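Long-range contacts in flagellar basal body protein (Helicobacter pylori, PDB 5NPY), which probably forms part of the flagellar hook, the structure that joins the flagellar filament to the basal body: residues L308-A313 with R347-I352; L248-Q253 with F262-G267. All coordinates share one frame; numbering follows the deposited sequence.

Followed from the N terminus, the chain first closes interaction 2, a beta hairpin of strands 247-252 and 260-266 whose connection is partly unmodelled. It then runs through strand 275-276, helix 279-289 and strand 293-298 to strand 308-313. Interaction 1 closes when residues 347-352, near the start of strand 346-364, pair with 308-313 across a loop of 33 residues. The two loops lie in series and neither nest nor cross. The centres of interactions 1 and 2 lie about 17 Å apart, and the two do not touch. They belong to different sheets. Strand 320-325, within the loop of interaction 1, pairs with 247-252, and its Phe-322 touches Ile-252, Ile-312 and Arg-347, tying the sheets together.

Interaction 1: L308-A313 with R347-I352; sequences LLLEIA and RDSVAI
The hydroxyl OG of Ser-349 is gripped twice: it accepts the backbone N-H of Leu-310 (N to OG 3.0 Å) and donates to the carbonyl of the next residue, with OG 2.6 Å from Val-350 O. It sits in an antiparallel sheet, where strand 308-313 lies between 346-364 and 293-298. A chi1 of 81° sets OG between the backbone N and the carbonyl carbon of its own residue, where it takes the Leu-310 N-H that a carbonyl would receive in a regular antiparallel pair. The register slips here by one residue. Leu-310 O accepts Ser-349 N at 2.8 Å, yet Leu-308 O, two residues earlier, bonds to Ile-352 N, three residues further on. Before the slip, Ile-312 and Arg-347 form a regular hydrogen-bonded pair; beyond it, a water bridges Leu-308 N and Ile-352 O.

Methyl CD2 of Leu-309 rests beside the shifted backbone, 3.5 Å from Ser-349 O and 4.0 Å from Ala-351 CB. Glu-311 and Asp-348 run side by side with carboxylate planes 48° apart. Their like charges could raise the proton affinity of either group, although Ser-346 OG bonds to Asp-348 OD1. A second water donates to Glu-311 OE2 and, weakly, to Asp-348 OD2. Asp-348 OD1 also lies against aliphatic carbon, 3.1 Å from Glu-311 CG.

Interaction 2: L248-Q253 with F262-G267; sequences LNVSIQ and FVFTYG
Methyl CG1 of Val-250 is the bump that fits the hollow between CB of Phe-262 and the ring of Phe-264, both on the opposing strand of a beta hairpin. It lies 3.5 Å from Phe-262 CB and also sits over one face of the Phe-264 ring, 3.7 Å above the plane and shifted toward the rim, where CZ and CE2 are its nearest atoms. This CH-pi contact follows from a chi1 of 49°, which places CG1 between the backbone N and carbonyl carbon of Val-250. The Phe-262 ring presents its edge to Val-250 O, CD2 being 3.6 Å away. The less well ordered Ile-252 adds a loose contact of CG1 with Phe-262 CE2.

Two hydrogen-bonded pairs fix the register: Leu-248 with Phe-264 and Val-250 with Phe-262. In the latter, the bond from Phe-262 N to Val-250 O is short, 2.7 Å, but bent at the hydrogen (137°). Leu-248, Val-250, Phe-262 and Phe-264 share one sheet face, where helix 279-289 packs through Leu-282, Leu-285 and Lys-289. The other face carries Asn-249 beside Val-263, with ND2 against CG2. Backbone bonds therefore set the alignment, while side-chain cohesion across the hairpin is mainly apolar and one-sided, consistent with a sheet backed by a helix.

Interaction 1: L308-A313 with R347-I352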
# COMPACT_ATOMS: atom_id res chain seq x y z
N LEU A 308 13.91 -14.55 -26.98
CA LEU A 308 15.26 -14.13 -27.30
C LEU A 308 16.25 -15.22 -26.91
O LEU A 308 16.01 -16.00 -25.98
CB LEU A 308 15.60 -12.80 -26.60
CG LEU A 308 14.66 -11.64 -26.92
CD1 LEU A 308 15.15 -10.39 -26.26
CD2 LEU A 308 14.52 -11.41 -28.43
N LEU A 309 17.37 -15.26 -27.63
CA LEU A 309 18.42 -16.23 -27.38
C LEU A 309 19.74 -15.51 -27.23
O LEU A 309 19.92 -14.38 -27.70
CB LEU A 309 18.56 -17.26 -28.53
CG LEU A 309 17.29 -17.80 -29.16
CD1 LEU A 309 17.65 -18.55 -30.42
CD2 LEU A 309 16.60 -18.72 -28.17
N LEU A 310 20.68 -16.21 -26.58
CA LEU A 310 22.10 -15.88 -26.62
C LEU A 310 22.77 -16.65 -27.75
O LEU A 310 22.34 -17.76 -28.12
CB LEU A 310 22.77 -16.20 -25.28
CG LEU A 310 22.22 -15.47 -24.06
CD1 LEU A 310 22.97 -15.94 -22.81
CD2 LEU A 310 22.33 -13.95 -24.20
N GLU A 311 23.83 -16.07 -28.30
CA GLU A 311 24.47 -16.64 -29.48
C GLU A 311 25.97 -16.43 -29.40
O GLU A 311 26.44 -15.31 -29.22
CB GLU A 311 23.90 -15.98 -30.74
CG GLU A 311 24.70 -16.23 -31.99
CD GLU A 311 24.35 -15.25 -33.09
OE1 GLU A 311 24.55 -14.03 -32.89
OE2 GLU A 311 23.85 -15.72 -34.14
N ILE A 312 26.72 -17.52 -29.53
CA ILE A 312 28.17 -17.47 -29.60
C ILE A 312 28.56 -17.52 -31.07
O ILE A 312 28.32 -18.53 -31.75
CB ILE A 312 28.83 -18.60 -28.80
CG1 ILE A 312 28.22 -18.65 -27.40
CG2 ILE A 312 30.34 -18.38 -28.70
CD1 ILE A 312 28.80 -19.76 -26.56
N ALA A 313 29.14 -16.44 -31.57
CA ALA A 313 29.38 -16.26 -33.00
C ALA A 313 30.83 -15.91 -33.25
O ALA A 313 31.48 -15.23 -32.44
CB ALA A 313 28.47 -15.16 -33.58
N ARG A 347 26.66 -20.83 -32.41
CA ARG A 347 26.17 -21.69 -31.34
C ARG A 347 25.19 -20.89 -30.49
O ARG A 347 25.57 -19.90 -29.86
CB ARG A 347 27.32 -22.23 -30.49
CG ARG A 347 26.92 -23.01 -29.24
CD ARG A 347 25.92 -24.11 -29.55
NE ARG A 347 25.82 -25.13 -28.49
CZ ARG A 347 24.69 -25.76 -28.18
NH1 ARG A 347 23.58 -25.45 -28.84
NH2 ARG A 347 24.65 -26.68 -27.22
N ASP A 348 23.93 -21.34 -30.46
CA ASP A 348 22.81 -20.59 -29.90
C ASP A 348 22.23 -21.28 -28.67
O ASP A 348 22.10 -22.51 -28.64
CB ASP A 348 21.69 -20.41 -30.93
CG ASP A 348 22.14 -19.62 -32.14
OD1 ASP A 348 23.21 -18.97 -32.07
OD2 ASP A 348 21.42 -19.64 -33.16
N SER A 349 21.84 -20.48 -27.68
CA SER A 349 21.27 -20.99 -26.45
C SER A 349 19.78 -21.30 -26.65
O SER A 349 19.20 -21.03 -27.71
CB SER A 349 21.42 -19.97 -25.33
OG SER A 349 20.41 -18.99 -25.45
N VAL A 350 19.16 -21.87 -25.60
CA VAL A 350 17.71 -21.96 -25.50
C VAL A 350 17.22 -20.57 -25.15
O VAL A 350 18.02 -19.68 -24.86
CB VAL A 350 17.26 -23.01 -24.45
CG1 VAL A 350 17.81 -24.40 -24.80
CG2 VAL A 350 17.70 -22.59 -23.07
N ALA A 351 15.90 -20.36 -25.18
CA ALA A 351 15.35 -19.04 -24.89
C ALA A 351 15.49 -18.71 -23.41
O ALA A 351 15.49 -19.60 -22.55
CB ALA A 351 13.88 -18.96 -25.31
N ILE A 352 15.59 -17.42 -23.14
CA ILE A 352 16.00 -16.88 -21.84
C ILE A 352 14.80 -16.23 -21.18
O ILE A 352 14.01 -15.54 -21.85
CB ILE A 352 17.14 -15.85 -22.03
CG1 ILE A 352 18.39 -16.54 -22.57
CG2 ILE A 352 17.46 -15.13 -20.74
CD1 ILE A 352 18.63 -17.90 -21.97
O HOH W 1 12.98 -15.20 -24.17
O HOH W 2 21.27 -16.79 -35.05

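Interaction 2: L248-Q253 with F262-G267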
# COMPACT_ATOMS: atom_id res chain seq x y z
N LEU A 248 32.95 -21.84 -15.64
CA LEU A 248 32.75 -22.00 -17.08
C LEU A 248 34.10 -22.32 -17.69
O LEU A 248 35.01 -21.48 -17.65
CB LEU A 248 32.19 -20.74 -17.71
CG LEU A 248 30.69 -20.53 -17.90
CD1 LEU A 248 30.46 -19.14 -18.49
CD2 LEU A 248 30.10 -21.55 -18.81
N ASN A 249 34.24 -23.51 -18.27
CA ASN A 249 35.46 -23.91 -18.96
C ASN A 249 35.29 -23.70 -20.46
O ASN A 249 34.38 -24.26 -21.07
CB ASN A 249 35.80 -25.37 -18.67
CG ASN A 249 35.54 -25.76 -17.24
OD1 ASN A 249 34.43 -26.15 -16.89
ND2 ASN A 249 36.56 -25.64 -16.40
N VAL A 250 36.17 -22.90 -21.04
CA VAL A 250 36.15 -22.60 -22.46
C VAL A 250 37.52 -22.93 -23.04
O VAL A 250 38.55 -22.66 -22.41
CB VAL A 250 35.77 -21.13 -22.72
CG1 VAL A 250 36.61 -20.22 -21.83
CG2 VAL A 250 35.91 -20.76 -24.20
N SER A 251 37.52 -23.55 -24.22
CA SER A 251 38.75 -23.93 -24.91
C SER A 251 38.67 -23.50 -26.37
O SER A 251 37.58 -23.43 -26.95
CB SER A 251 39.00 -25.45 -24.85
OG SER A 251 38.75 -25.98 -23.57
N ILE A 252 39.83 -23.22 -26.95
CA ILE A 252 39.99 -22.99 -28.39
C ILE A 252 41.09 -23.91 -28.89
O ILE A 252 41.92 -24.40 -28.12
CB ILE A 252 40.32 -21.53 -28.72
CG1 ILE A 252 39.43 -20.58 -27.93
CG2 ILE A 252 40.12 -21.26 -30.20
CD1 ILE A 252 38.00 -20.54 -28.42
N GLN A 253 41.10 -24.13 -30.20
CA GLN A 253 42.20 -24.86 -30.84
C GLN A 253 43.04 -23.92 -31.70
O GLN A 253 42.52 -23.22 -32.56
CB GLN A 253 41.67 -26.01 -31.70
CG GLN A 253 41.89 -27.38 -31.09
CD GLN A 253 42.05 -28.46 -32.15
OE1 GLN A 253 41.58 -28.31 -33.28
NE2 GLN A 253 42.72 -29.55 -31.79
N PHE A 262 40.70 -22.12 -20.84
CA PHE A 262 40.43 -20.95 -20.01
C PHE A 262 39.34 -21.28 -19.00
O PHE A 262 38.41 -22.03 -19.30
CB PHE A 262 39.93 -19.74 -20.82
CG PHE A 262 40.82 -19.33 -21.94
CD1 PHE A 262 41.78 -18.35 -21.75
CD2 PHE A 262 40.69 -19.91 -23.19
CE1 PHE A 262 42.60 -17.97 -22.78
CE2 PHE A 262 41.51 -19.52 -24.22
CZ PHE A 262 42.47 -18.56 -24.02
N VAL A 263 39.43 -20.70 -17.81
CA VAL A 263 38.39 -20.82 -16.80
C VAL A 263 37.87 -19.43 -16.46
O VAL A 263 38.64 -18.55 -16.07
CB VAL A 263 38.89 -21.54 -15.54
CG1 VAL A 263 37.78 -21.57 -14.50
CG2 VAL A 263 39.33 -22.96 -15.89
N PHE A 264 36.57 -19.24 -16.63
CA PHE A 264 35.85 -18.10 -16.12
C PHE A 264 35.03 -18.55 -14.92
O PHE A 264 34.58 -19.70 -14.86
CB PHE A 264 34.93 -17.50 -17.19
CG PHE A 264 35.60 -17.20 -18.50
CD1 PHE A 264 36.97 -17.06 -18.59
CD2 PHE A 264 34.84 -17.04 -19.64
CE1 PHE A 264 37.58 -16.76 -19.79
CE2 PHE A 264 35.45 -16.73 -20.87
CZ PHE A 264 36.82 -16.59 -20.94
N THR A 265 34.84 -17.64 -13.96
CA THR A 265 34.17 -17.96 -12.70
C THR A 265 33.15 -16.88 -12.36
O THR A 265 33.47 -15.69 -12.38
CB THR A 265 35.18 -18.08 -11.55
OG1 THR A 265 36.09 -19.16 -11.79
CG2 THR A 265 34.47 -18.27 -10.22
N TYR A 266 31.94 -17.30 -12.00
CA TYR A 266 30.92 -16.35 -11.61
C TYR A 266 31.25 -15.76 -10.25
O TYR A 266 31.57 -16.49 -9.30
CB TYR A 266 29.53 -17.00 -11.58
CG TYR A 266 28.44 -16.05 -11.14
CD1 TYR A 266 28.03 -15.99 -9.81
CD2 TYR A 266 27.83 -15.20 -12.07
CE1 TYR A 266 27.03 -15.10 -9.40
CE2 TYR A 266 26.82 -14.31 -11.67
CZ TYR A 266 26.42 -14.27 -10.34
OH TYR A 266 25.44 -13.41 -9.94
N GLY A 267 31.13 -14.44 -10.16
CA GLY A 267 31.39 -13.72 -8.92
C GLY A 267 31.67 -12.26 -9.21
O GLY A 267 31.64 -11.81 -10.35